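Local coordinates for protein adenylyltransferase MntA (Shewanella oneidensis MR-1, PDB 6M6U) that neutralizes its cognate toxin HepT by building a chain of three AMP units from ATP on a toxin tyrosine, as the Mg(2+)-dependent antitoxin of a type VII system, at residues E[21-27]-E[89-95]; E[45-50]-E[73-77]; E[80-84]-E[110-114]; E[8-13]-E[62-66]. The protein carries 2 engineered substitutions. All coordinates share one frame. Residue numbers count along the deposited sequence, not the author numbering.

Contact 1 (E[21-27]-E[89-95]); sequences QLIYLFG and QGKQLWG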
loop_
_atom_site.group_PDB
_atom_site.type_symbol
_atom_site.label_atom_id
_atom_site.label_comp_id
_atom_site.label_asym_id
_atom_site.label_seq_id
_atom_site.Cartn_x
_atom_site.Cartn_y
_atom_site.Cartn_z
ATOM N N GLN E 21 30.058 6.427 -15.248
ATOM C CA GLN E 21 30.933 7.564 -14.988
ATOM C C GLN E 21 30.954 7.988 -13.530
ATOM O O GLN E 21 32.001 8.417 -13.041
ATOM C CB GLN E 21 30.524 8.762 -15.865
ATOM C CG GLN E 21 30.708 8.527 -17.354
ATOM C CD GLN E 21 29.982 9.550 -18.206
ATOM O OE1 GLN E 21 29.188 10.344 -17.702
ATOM N NE2 GLN E 21 30.246 9.531 -19.507
ATOM N N LEU E 22 29.827 7.899 -12.825
ATOM C CA LEU E 22 29.750 8.369 -11.450
ATOM C C LEU E 22 28.831 7.459 -10.655
ATOM O O LEU E 22 27.765 7.075 -11.141
ATOM C CB LEU E 22 29.237 9.820 -11.384
ATOM C CG LEU E 22 30.133 10.917 -11.972
ATOM C CD1 LEU E 22 29.345 12.196 -12.220
ATOM C CD2 LEU E 22 31.338 11.204 -11.081
ATOM N N ILE E 23 29.252 7.106 -9.440
ATOM C CA ILE E 23 28.405 6.423 -8.464
ATOM C C ILE E 23 28.344 7.284 -7.211
ATOM O O ILE E 23 29.388 7.683 -6.680
ATOM C CB ILE E 23 28.931 5.018 -8.111
ATOM C CG1 ILE E 23 28.971 4.111 -9.340
ATOM C CG2 ILE E 23 28.071 4.389 -7.029
ATOM C CD1 ILE E 23 29.472 2.718 -9.036
ATOM N N TYR E 24 27.132 7.564 -6.741
ATOM C CA TYR E 24 26.921 8.271 -5.485
ATOM C C TYR E 24 26.015 7.460 -4.583
ATOM O O TYR E 24 25.008 6.901 -5.034
ATOM C CB TYR E 24 26.271 9.646 -5.665
ATOM C CG TYR E 24 27.094 10.639 -6.428
ATOM C CD1 TYR E 24 28.132 11.325 -5.817
ATOM C CD2 TYR E 24 26.821 10.905 -7.759
ATOM C CE1 TYR E 24 28.883 12.239 -6.519
ATOM C CE2 TYR E 24 27.562 11.813 -8.464
ATOM C CZ TYR E 24 28.594 12.476 -7.843
ATOM O OH TYR E 24 29.334 13.387 -8.558
ATOM N N LEU E 25 26.378 7.416 -3.311
ATOM C CA LEU E 25 25.453 7.055 -2.254
ATOM C C LEU E 25 24.882 8.355 -1.702
ATOM O O LEU E 25 25.632 9.306 -1.459
ATOM C CB LEU E 25 26.178 6.261 -1.166
ATOM C CG LEU E 25 25.386 5.567 -0.066
ATOM C CD1 LEU E 25 24.583 4.390 -0.625
ATOM C CD2 LEU E 25 26.346 5.111 1.024
ATOM N N PHE E 26 23.561 8.423 -1.554
ATOM C CA PHE E 26 22.946 9.628 -1.012
ATOM C C PHE E 26 21.812 9.219 -0.079
ATOM O O PHE E 26 21.606 8.036 0.210
ATOM C CB PHE E 26 22.489 10.580 -2.133
ATOM C CG PHE E 26 21.304 10.088 -2.935
ATOM C CD1 PHE E 26 20.047 10.649 -2.749
ATOM C CD2 PHE E 26 21.454 9.096 -3.899
ATOM C CE1 PHE E 26 18.951 10.214 -3.487
ATOM C CE2 PHE E 26 20.363 8.654 -4.643
ATOM C CZ PHE E 26 19.107 9.217 -4.435
ATOM N N GLY E 27 21.087 10.215 0.418
ATOM C CA GLY E 27 20.000 9.919 1.319
ATOM C C GLY E 27 20.491 9.473 2.685
ATOM O O GLY E 27 21.573 9.842 3.154
ATOM N N GLN E 89 24.408 16.265 -0.555
ATOM C CA GLN E 89 24.619 15.304 0.518
ATOM C C GLN E 89 25.260 14.007 0.051
ATOM O O GLN E 89 25.497 13.121 0.876
ATOM C CB GLN E 89 23.286 14.972 1.183
ATOM C CG GLN E 89 22.458 14.035 0.329
ATOM C CD GLN E 89 21.194 13.579 1.004
ATOM O OE1 GLN E 89 20.386 12.870 0.407
ATOM N NE2 GLN E 89 21.009 13.984 2.255
ATOM N N GLY E 90 25.532 13.863 -1.242
ATOM C CA GLY E 90 25.979 12.586 -1.753
ATOM C C GLY E 90 27.421 12.288 -1.395
ATOM O O GLY E 90 28.230 13.181 -1.145
ATOM N N LYS E 91 27.738 10.998 -1.366
ATOM C CA LYS E 91 29.100 10.509 -1.189
ATOM C C LYS E 91 29.503 9.793 -2.474
ATOM O O LYS E 91 28.915 8.765 -2.829
ATOM C CB LYS E 91 29.200 9.578 0.019
ATOM C CG LYS E 91 30.576 8.952 0.197
ATOM C CD LYS E 91 30.596 7.932 1.337
ATOM C CE LYS E 91 31.985 7.326 1.504
ATOM N NZ LYS E 91 32.013 6.274 2.566
ATOM N N GLN E 92 30.499 10.335 -3.169
ATOM C CA GLN E 92 30.954 9.730 -4.412
ATOM C C GLN E 92 31.673 8.420 -4.125
ATOM O O GLN E 92 32.656 8.391 -3.376
ATOM C CB GLN E 92 31.872 10.685 -5.166
ATOM C CG GLN E 92 32.533 10.026 -6.357
ATOM C CD GLN E 92 33.276 11.001 -7.234
ATOM O OE1 GLN E 92 33.554 12.132 -6.828
ATOM N NE2 GLN E 92 33.610 10.570 -8.447
ATOM N N LEU E 93 31.194 7.332 -4.731
ATOM C CA LEU E 93 31.815 6.025 -4.557
ATOM C C LEU E 93 32.752 5.645 -5.697
ATOM O O LEU E 93 33.615 4.781 -5.503
ATOM C CB LEU E 93 30.743 4.938 -4.414
ATOM C CG LEU E 93 29.735 5.055 -3.268
ATOM C CD1 LEU E 93 28.834 3.829 -3.240
ATOM C CD2 LEU E 93 30.454 5.225 -1.936
ATOM N N TRP E 94 32.611 6.267 -6.866
ATOM C CA TRP E 94 33.406 5.896 -8.028
ATOM C C TRP E 94 33.322 7.018 -9.057
ATOM O O TRP E 94 32.397 7.832 -9.037
ATOM C CB TRP E 94 32.924 4.563 -8.618
ATOM C CG TRP E 94 33.815 4.008 -9.683
ATOM C CD1 TRP E 94 34.915 3.214 -9.511
ATOM C CD2 TRP E 94 33.681 4.207 -11.092
ATOM N NE1 TRP E 94 35.476 2.910 -10.729
ATOM C CE2 TRP E 94 34.734 3.508 -11.715
ATOM C CE3 TRP E 94 32.775 4.913 -11.887
ATOM C CZ2 TRP E 94 34.906 3.496 -13.096
ATOM C CZ3 TRP E 94 32.945 4.899 -13.257
ATOM C CH2 TRP E 94 34.002 4.196 -13.849
ATOM N N GLY E 95 34.298 7.047 -9.952
ATOM C CA GLY E 95 34.362 8.041 -11.002
ATOM C C GLY E 95 35.446 9.078 -10.738
ATOM O O GLY E 95 35.903 9.277 -9.610
#
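Strand 20-26 leads into the GSX(10)DXD motif of the nucleotidyltransferase, entered at Gly27, and here it pairs antiparallel with the edge strand 91-94. Leu25 and Lys91 form a hydrogen-bonded pair joined by two bonds, Lys91 N to Leu25 O (2.7 Å) and Leu25 N to Lys91 O (2.9 Å). Further along, Leu93 N donates to Ile23 O (2.7 Å) and Ile23 N to Trp94 O (3.3 Å), so Leu93 and Trp94 both face Ile23, a classic beta bulge. This is an outer ladder of the small mixed sheet of the polymerase beta-like nucleotidyltransferase fold. Helix 6-16 covers one face, where branched, apolar Ile23 sets CG2 3.8 Å from Leu93 CB and CD1 3.9 Å from Trp94 CB. On the other face Tyr24 CE1 lies 3.6 Å from Gln92 CB, while the tyrosine hydroxyl reaches Asp100 of helix 97-125. Gly95 CA sits 3.1 Å from Gln21 O; a CB here would hit that oxygen and the preceding carbonyl, so glycine is called for. At the motif end, Gly27 N donates to Gln89 OE1 (2.7 Å), which Gln85 also engages; the neighbouring Phe26 side chain lies about 3 Å, at nearest atoms, from that of the engineered metal-site residue Glu41.

Contact 2 (E[45-50]-E[73-77]); sequences LAADTL and VDLRS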
loop_
_atom_site.group_PDB
_atom_site.type_symbol
_atom_site.label_atom_id
_atom_site.label_comp_id
_atom_site.label_asym_id
_atom_site.label_seq_id
_atom_site.Cartn_x
_atom_site.Cartn_y
_atom_site.Cartn_z
ATOM N N LEU E 45 25.666 8.104 -12.986
ATOM C CA LEU E 45 25.724 8.782 -14.268
ATOM C C LEU E 45 26.502 7.890 -15.216
ATOM O O LEU E 45 27.624 7.476 -14.904
ATOM C CB LEU E 45 26.388 10.158 -14.156
ATOM C CG LEU E 45 26.386 11.008 -15.434
ATOM C CD1 LEU E 45 24.968 11.422 -15.810
ATOM C CD2 LEU E 45 27.276 12.230 -15.275
ATOM N N ALA E 46 25.895 7.569 -16.347
ATOM C CA ALA E 46 26.551 6.858 -17.429
ATOM C C ALA E 46 26.539 7.740 -18.673
ATOM O O ALA E 46 25.894 8.792 -18.707
ATOM C CB ALA E 46 25.867 5.514 -17.702
ATOM N N ALA E 47 27.260 7.295 -19.706
ATOM C CA ALA E 47 27.303 8.055 -20.953
ATOM C C ALA E 47 25.913 8.202 -21.562
ATOM O O ALA E 47 25.554 9.280 -22.054
ATOM C CB ALA E 47 28.256 7.391 -21.947
ATOM N N ASP E 48 25.118 7.136 -21.540
ATOM C CA ASP E 48 23.738 7.172 -22.000
ATOM C C ASP E 48 22.783 7.082 -20.819
ATOM O O ASP E 48 23.137 6.608 -19.733
ATOM C CB ASP E 48 23.429 6.023 -22.966
ATOM C CG ASP E 48 24.378 5.968 -24.137
ATOM O OD1 ASP E 48 24.729 4.843 -24.553
ATOM O OD2 ASP E 48 24.772 7.039 -24.644
ATOM N N THR E 49 21.555 7.537 -21.053
ATOM C CA THR E 49 20.476 7.247 -20.123
ATOM C C THR E 49 20.269 5.740 -20.059
ATOM O O THR E 49 20.342 5.045 -21.077
ATOM C CB THR E 49 19.177 7.921 -20.566
ATOM O OG1 THR E 49 18.751 7.341 -21.802
ATOM C CG2 THR E 49 19.369 9.413 -20.763
ATOM N N LEU E 50 20.027 5.233 -18.857
ATOM C CA LEU E 50 19.712 3.824 -18.706
ATOM C C LEU E 50 18.281 3.577 -19.150
ATOM O O LEU E 50 17.420 4.453 -19.044
ATOM C CB LEU E 50 19.880 3.370 -17.254
ATOM C CG LEU E 50 21.096 3.830 -16.444
ATOM C CD1 LEU E 50 21.134 3.102 -15.106
ATOM C CD2 LEU E 50 22.403 3.636 -17.197
ATOM N N VAL E 73 18.937 5.635 -8.980
ATOM C CA VAL E 73 18.558 6.864 -9.659
ATOM C C VAL E 73 19.518 7.078 -10.820
ATOM O O VAL E 73 20.740 7.101 -10.631
ATOM C CB VAL E 73 18.572 8.062 -8.694
ATOM C CG1 VAL E 73 18.631 9.369 -9.465
ATOM C CG2 VAL E 73 17.344 8.031 -7.789
ATOM N N ASP E 74 18.971 7.210 -12.024
ATOM C CA ASP E 74 19.769 7.605 -13.178
ATOM C C ASP E 74 19.872 9.125 -13.178
ATOM O O ASP E 74 18.872 9.819 -13.385
ATOM C CB ASP E 74 19.154 7.089 -14.475
ATOM C CG ASP E 74 19.960 7.489 -15.712
ATOM O OD1 ASP E 74 21.116 7.946 -15.566
ATOM O OD2 ASP E 74 19.441 7.337 -16.837
ATOM N N LEU E 75 21.079 9.644 -12.940
ATOM C CA LEU E 75 21.259 11.089 -12.855
ATOM C C LEU E 75 20.947 11.783 -14.175
ATOM O O LEU E 75 20.598 12.969 -14.182
ATOM C CB LEU E 75 22.686 11.413 -12.413
ATOM C CG LEU E 75 22.978 11.106 -10.945
ATOM C CD1 LEU E 75 24.466 11.218 -10.647
ATOM C CD2 LEU E 75 22.181 12.043 -10.063
ATOM N N ARG E 76 21.056 11.067 -15.297
ATOM C CA ARG E 76 20.901 11.706 -16.598
ATOM C C ARG E 76 19.448 12.053 -16.904
ATOM O O ARG E 76 19.198 12.931 -17.734
ATOM C CB ARG E 76 21.483 10.807 -17.694
ATOM C CG ARG E 76 21.720 11.517 -19.015
ATOM C CD ARG E 76 22.579 10.682 -19.963
ATOM N NE ARG E 76 23.982 10.653 -19.562
ATOM C CZ ARG E 76 24.827 11.669 -19.736
ATOM N NH1 ARG E 76 24.404 12.796 -20.295
ATOM N NH2 ARG E 76 26.094 11.563 -19.345
ATOM N N SER E 77 18.490 11.401 -16.249
ATOM C CA SER E 77 17.084 11.743 -16.405
ATOM C C SER E 77 16.452 12.247 -15.115
ATOM O O SER E 77 15.262 12.585 -15.113
ATOM C CB SER E 77 16.291 10.537 -16.923
ATOM O OG SER E 77 16.182 9.542 -15.922
#
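Two strand ends of a beta-alpha-beta unit meet here: strand 40-46 runs out into the loop toward helix 52-66, and strand 70-74, which returns parallel to it, turns off at Asp74. Two side chains do most of the joining. Asp74, with chi1 at 180°, holds its carboxylate between two backbones. OD1 accepts from Arg76 N (3.1 Å), forming an Asx turn, while OD2 accepts from Leu50 N (3.0 Å) across the gap. A short acid with two acceptor oxygens suits this place, since it can shape its own turn and anchor the neighbouring loop at once. Arg76 starts with chi1 and chi2 both t, so its chain runs extended alongside the loop and CD packs 3.5 Å from Thr49 CG2; chi3 then turns to m and brings the guanidinium round to the end of strand 40-46. Arginine suits the place because its methylenes can pack on Thr49 before the charge is reached. Ala47 O lies over one face of the guanidinium and Leu45 CD1 over the opposite one, the latter 3.7 Å from Arg76 NH2. Leu45 (chi1 t, chi2 p) swings its end inward, placing CD1 4.1 Å from Leu75 CB, while Leu75 packs on toward helix 80-89. At the guanidinium edge, Ala46 O receives two hydrogen bonds, from Arg76 NE at 2.8 Å and Arg76 NH2 at 2.9 Å.

Contact 3 (E[80-84]-E[110-114]); sequences TVLCQ and MYQHL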
loop_
_atom_site.group_PDB
_atom_site.type_symbol
_atom_site.label_atom_id
_atom_site.label_comp_id
_atom_site.label_asym_id
_atom_site.label_seq_id
_atom_site.Cartn_x
_atom_site.Cartn_y
_atom_site.Cartn_z
ATOM N N THR E 80 16.016 18.159 -11.426
ATOM C CA THR E 80 17.054 19.080 -10.969
ATOM C C THR E 80 17.121 19.126 -9.448
ATOM O O THR E 80 18.211 19.214 -8.871
ATOM C CB THR E 80 16.806 20.473 -11.543
ATOM O OG1 THR E 80 16.802 20.388 -12.966
ATOM C CG2 THR E 80 17.920 21.421 -11.127
ATOM N N VAL E 81 15.962 19.079 -8.787
ATOM C CA VAL E 81 15.918 18.971 -7.329
ATOM C C VAL E 81 16.716 17.760 -6.859
ATOM O O VAL E 81 17.564 17.859 -5.961
ATOM C CB VAL E 81 14.458 18.895 -6.849
ATOM C CG1 VAL E 81 14.391 18.370 -5.420
ATOM C CG2 VAL E 81 13.795 20.260 -6.962
ATOM N N LEU E 82 16.457 16.597 -7.464
ATOM C CA LEU E 82 17.131 15.379 -7.027
ATOM C C LEU E 82 18.626 15.430 -7.325
ATOM O O LEU E 82 19.442 15.018 -6.491
ATOM C CB LEU E 82 16.492 14.153 -7.679
ATOM C CG LEU E 82 17.037 12.795 -7.219
ATOM C CD1 LEU E 82 17.121 12.716 -5.698
ATOM C CD2 LEU E 82 16.145 11.683 -7.752
ATOM N N CYS E 83 19.012 15.935 -8.499
ATOM C CA CYS E 83 20.436 16.079 -8.786
ATOM C C CYS E 83 21.114 16.985 -7.765
ATOM O O CYS E 83 22.253 16.729 -7.359
ATOM C CB CYS E 83 20.642 16.611 -10.204
ATOM S SG CYS E 83 20.337 15.388 -11.498
ATOM N N GLN E 84 20.431 18.049 -7.336
ATOM C CA GLN E 84 21.005 18.933 -6.326
ATOM C C GLN E 84 21.210 18.202 -5.002
ATOM O O GLN E 84 22.235 18.389 -4.334
ATOM C CB GLN E 84 20.109 20.158 -6.136
ATOM C CG GLN E 84 20.490 21.063 -4.968
ATOM C CD GLN E 84 21.598 22.055 -5.309
ATOM O OE1 GLN E 84 22.187 22.012 -6.390
ATOM N NE2 GLN E 84 21.873 22.968 -4.384
ATOM N N MET E 110 21.871 24.878 -12.723
ATOM C CA MET E 110 20.475 24.603 -13.060
ATOM C C MET E 110 19.569 24.756 -11.845
ATOM O O MET E 110 18.429 25.226 -11.967
ATOM C CB MET E 110 20.335 23.196 -13.643
ATOM C CG MET E 110 20.973 23.025 -15.008
ATOM S SD MET E 110 20.725 21.385 -15.704
ATOM C CE MET E 110 18.972 21.422 -16.088
ATOM N N TYR E 111 20.051 24.361 -10.665
ATOM C CA TYR E 111 19.215 24.470 -9.476
ATOM C C TYR E 111 19.024 25.927 -9.075
ATOM O O TYR E 111 17.931 26.324 -8.652
ATOM C CB TYR E 111 19.814 23.664 -8.322
ATOM C CG TYR E 111 18.927 23.649 -7.100
ATOM C CD1 TYR E 111 19.123 24.553 -6.064
ATOM C CD2 TYR E 111 17.872 22.747 -6.996
ATOM C CE1 TYR E 111 18.312 24.549 -4.949
ATOM C CE2 TYR E 111 17.052 22.732 -5.881
ATOM C CZ TYR E 111 17.277 23.640 -4.861
ATOM O OH TYR E 111 16.465 23.645 -3.753
ATOM N N GLN E 112 20.071 26.741 -9.212
ATOM C CA GLN E 112 19.943 28.156 -8.881
ATOM C C GLN E 112 18.956 28.850 -9.811
ATOM O O GLN E 112 18.136 29.656 -9.358
ATOM C CB GLN E 112 21.313 28.824 -8.926
ATOM C CG GLN E 112 22.182 28.446 -7.733
ATOM C CD GLN E 112 23.593 28.974 -7.835
ATOM O OE1 GLN E 112 23.992 29.529 -8.856
ATOM N NE2 GLN E 112 24.360 28.805 -6.767
ATOM N N HIS E 113 19.001 28.534 -11.108
ATOM C CA HIS E 113 18.026 29.103 -12.036
ATOM C C HIS E 113 16.620 28.596 -11.756
ATOM O O HIS E 113 15.649 29.340 -11.932
ATOM C CB HIS E 113 18.408 28.794 -13.482
ATOM C CG HIS E 113 19.486 29.678 -14.025
ATOM N ND1 HIS E 113 20.800 29.273 -14.126
ATOM C CD2 HIS E 113 19.445 30.947 -14.495
ATOM C CE1 HIS E 113 21.522 30.255 -14.637
ATOM N NE2 HIS E 113 20.723 31.282 -14.869
ATOM N N LEU E 114 16.489 27.338 -11.323
ATOM C CA LEU E 114 15.169 26.821 -10.974
ATOM C C LEU E 114 14.606 27.532 -9.747
ATOM O O LEU E 114 13.413 27.855 -9.704
ATOM C CB LEU E 114 15.236 25.312 -10.735
ATOM C CG LEU E 114 13.899 24.742 -10.255
ATOM C CD1 LEU E 114 12.828 24.888 -11.343
ATOM C CD2 LEU E 114 14.027 23.292 -9.782
#
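Tyr111, Thr80 and Gln84 carry most of this helix-helix contact. The Tyr111 ring, projected by a t chi1, slots in beside helix 80-89: Gln84 CG stands over its face, 3.7 Å from the ring centroid, as a CH-pi contact, and Val81 CG2 is 4.2 Å from Tyr111 CE2. A flat ring suits the site because it offers the glutamine's methylene a face while its hydroxyl reaches a polar partner, Asp3 of a HepT toxin chain. The two short helical segments cross at -130°, their axes 9.7 Å apart at closest approach, so that the long C-terminal helix 97-125 packs across the start of the helix following strand 70-74. Thr80, small enough for the close approach, puts its methyl CG2 3.7 Å from Tyr111 N and 3.9 Å from Met110 CB. Leu114 CD2 extends the apolar patch, 4.1 Å from Val81 CG2. Helix 97-125 is important for binding the toxin, and on its side away from helix 80-89 Gln112 hydrogen-bonds to Asn55 of another HepT chain.

Contact 4 (E[8-13]-E[62-66]); sequences KIIKLL and LASAL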
loop_
_atom_site.group_PDB
_atom_site.type_symbol
_atom_site.label_atom_id
_atom_site.label_comp_id
_atom_site.label_asym_id
_atom_site.label_seq_id
_atom_site.Cartn_x
_atom_site.Cartn_y
_atom_site.Cartn_z
ATOM N N LYS E 8 30.802 -3.865 -2.862
ATOM C CA LYS E 8 29.817 -4.677 -3.564
ATOM C C LYS E 8 28.937 -3.810 -4.456
ATOM O O LYS E 8 28.614 -4.197 -5.585
ATOM C CB LYS E 8 28.973 -5.453 -2.552
ATOM C CG LYS E 8 28.270 -6.672 -3.113
ATOM C CD LYS E 8 27.344 -7.304 -2.065
ATOM C CE LYS E 8 28.108 -7.733 -0.820
ATOM N NZ LYS E 8 27.252 -8.516 0.117
ATOM N N ILE E 9 28.544 -2.631 -3.962
ATOM C CA ILE E 9 27.772 -1.688 -4.766
ATOM C C ILE E 9 28.550 -1.297 -6.015
ATOM O O ILE E 9 28.010 -1.287 -7.129
ATOM C CB ILE E 9 27.407 -0.448 -3.931
ATOM C CG1 ILE E 9 26.340 -0.798 -2.895
ATOM C CG2 ILE E 9 26.961 0.703 -4.843
ATOM C CD1 ILE E 9 25.950 0.354 -1.998
ATOM N N ILE E 10 29.830 -0.967 -5.846
ATOM C CA ILE E 10 30.636 -0.496 -6.967
ATOM C C ILE E 10 30.779 -1.590 -8.019
ATOM O O ILE E 10 30.577 -1.354 -9.217
ATOM C CB ILE E 10 32.006 0.000 -6.468
ATOM C CG1 ILE E 10 31.818 1.254 -5.610
ATOM C CG2 ILE E 10 32.951 0.267 -7.642
ATOM C CD1 ILE E 10 33.029 1.620 -4.778
ATOM N N LYS E 11 31.111 -2.808 -7.586
ATOM C CA LYS E 11 31.330 -3.888 -8.542
ATOM C C LYS E 11 30.059 -4.199 -9.326
ATOM O O LYS E 11 30.090 -4.315 -10.556
ATOM C CB LYS E 11 31.841 -5.140 -7.831
ATOM C CG LYS E 11 31.927 -6.339 -8.761
ATOM C CD LYS E 11 32.637 -7.525 -8.134
ATOM C CE LYS E 11 32.689 -8.683 -9.122
ATOM N NZ LYS E 11 33.150 -8.218 -10.469
ATOM N N LEU E 12 28.929 -4.332 -8.624
ATOM C CA LEU E 12 27.670 -4.665 -9.288
ATOM C C LEU E 12 27.305 -3.642 -10.357
ATOM O O LEU E 12 26.896 -4.011 -11.464
ATOM C CB LEU E 12 26.548 -4.768 -8.259
ATOM C CG LEU E 12 26.509 -6.071 -7.470
ATOM C CD1 LEU E 12 25.529 -5.947 -6.310
ATOM C CD2 LEU E 12 26.108 -7.217 -8.389
ATOM N N LEU E 13 27.440 -2.352 -10.045
ATOM C CA LEU E 13 27.085 -1.325 -11.020
ATOM C C LEU E 13 28.098 -1.268 -12.158
ATOM O O LEU E 13 27.717 -1.138 -13.326
ATOM C CB LEU E 13 26.964 0.037 -10.336
ATOM C CG LEU E 13 25.899 0.145 -9.240
ATOM C CD1 LEU E 13 25.997 1.491 -8.535
ATOM C CD2 LEU E 13 24.501 -0.067 -9.811
ATOM N N LEU E 62 20.753 -5.328 -6.926
ATOM C CA LEU E 62 21.490 -4.785 -5.790
ATOM C C LEU E 62 20.747 -5.044 -4.489
ATOM O O LEU E 62 21.355 -5.414 -3.477
ATOM C CB LEU E 62 21.723 -3.285 -5.967
ATOM C CG LEU E 62 23.059 -2.864 -6.570
ATOM C CD1 LEU E 62 23.112 -3.252 -8.034
ATOM C CD2 LEU E 62 23.287 -1.374 -6.388
ATOM N N ALA E 63 19.427 -4.851 -4.500
ATOM C CA ALA E 63 18.626 -5.075 -3.302
ATOM C C ALA E 63 18.821 -6.490 -2.766
ATOM O O ALA E 63 18.962 -6.688 -1.554
ATOM C CB ALA E 63 17.152 -4.805 -3.604
ATOM N N SER E 64 18.865 -7.479 -3.659
ATOM C CA SER E 64 19.078 -8.857 -3.234
ATOM C C SER E 64 20.502 -9.074 -2.734
ATOM O O SER E 64 20.723 -9.828 -1.781
ATOM C CB SER E 64 18.759 -9.803 -4.387
ATOM O OG SER E 64 19.083 -11.140 -4.054
ATOM N N ALA E 65 21.485 -8.427 -3.362
ATOM C CA ALA E 65 22.865 -8.597 -2.918
ATOM C C ALA E 65 23.105 -7.933 -1.570
ATOM O O ALA E 65 23.877 -8.448 -0.755
ATOM C CB ALA E 65 23.826 -8.039 -3.965
ATOM N N LEU E 66 22.445 -6.805 -1.315
ATOM C CA LEU E 66 22.612 -6.031 -0.095
ATOM C C LEU E 66 21.606 -6.384 0.987
ATOM O O LEU E 66 21.716 -5.856 2.099
ATOM C CB LEU E 66 22.490 -4.535 -0.403
ATOM C CG LEU E 66 23.567 -3.955 -1.311
ATOM C CD1 LEU E 66 23.153 -2.575 -1.809
ATOM C CD2 LEU E 66 24.879 -3.887 -0.555
#
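Helices 6-16 and 52-66 lie side by side against one face of the nucleotidyltransferase sheet, and their segments 8-13 and 62-66 run roughly antiparallel, at 148° between N-to-C directions, with axes 10.7 Å apart at closest approach. The nearest alpha carbons, Ile9 CA and Leu62 CA, are still 7.1 Å apart, a spacing filled by sizeable aliphatic side chains. Leu62 is the centre of the packing. Its CD1 lies 3.8 Å from Leu12 CB and its CD2 3.9 Å from Leu13 CD2, so both methyls of the branched end are used; chi1, at -95° and off the usual wells, accompanies this fit. One turn later Leu66 brings CD1 to 3.8 Å from Ile9 CG1. The sheet closes off one side of the pair: Leu13 and Leu62 both rest on Ile42, and Leu66 rests on Ile40, which suits leucine and isoleucine at the inward positions of the two helices. Farther from the sheet Ala65 offers just a methyl, and its small size lets Leu12 CD1 come to 3.6 Å from Ala65 CB. Lys8 suits the partly exposed margin, for its aliphatic chain can pack while its charged end reaches past the apolar groups: CD is 4.1 Å from Ala65 CB, and NZ makes a weak hydrogen bond to Ala65 O at 3.5 Å.

In the fold
Contacts 1 and 2 lie in one sheet, of order 70-74, 40-46, 20-26, 91-94, and the helices of contacts 3 and 4 pack on it. Contacts 1 and 2, with centres 13 Å apart, meet through the central strands, where Gln21 N is 2.7 Å from Leu45 O and Leu22 O 3.0 Å from Leu45 N. Contact 4 backs contact 1 from helix 6-16, with Ile23 CD1 3.7 Å from Leu13 CD1. Contact 3 lies beyond the other face, joined to contact 1 by Phe26 CE1 and Leu82 CD1 (3.8 Å), its centre 28 Å from that of contact 4. Contact 1 comes nearest the magnesium site: between nearest side-chain atoms, Phe26 is about 3 Å from engineered Glu41 and 5 Å from Asp71.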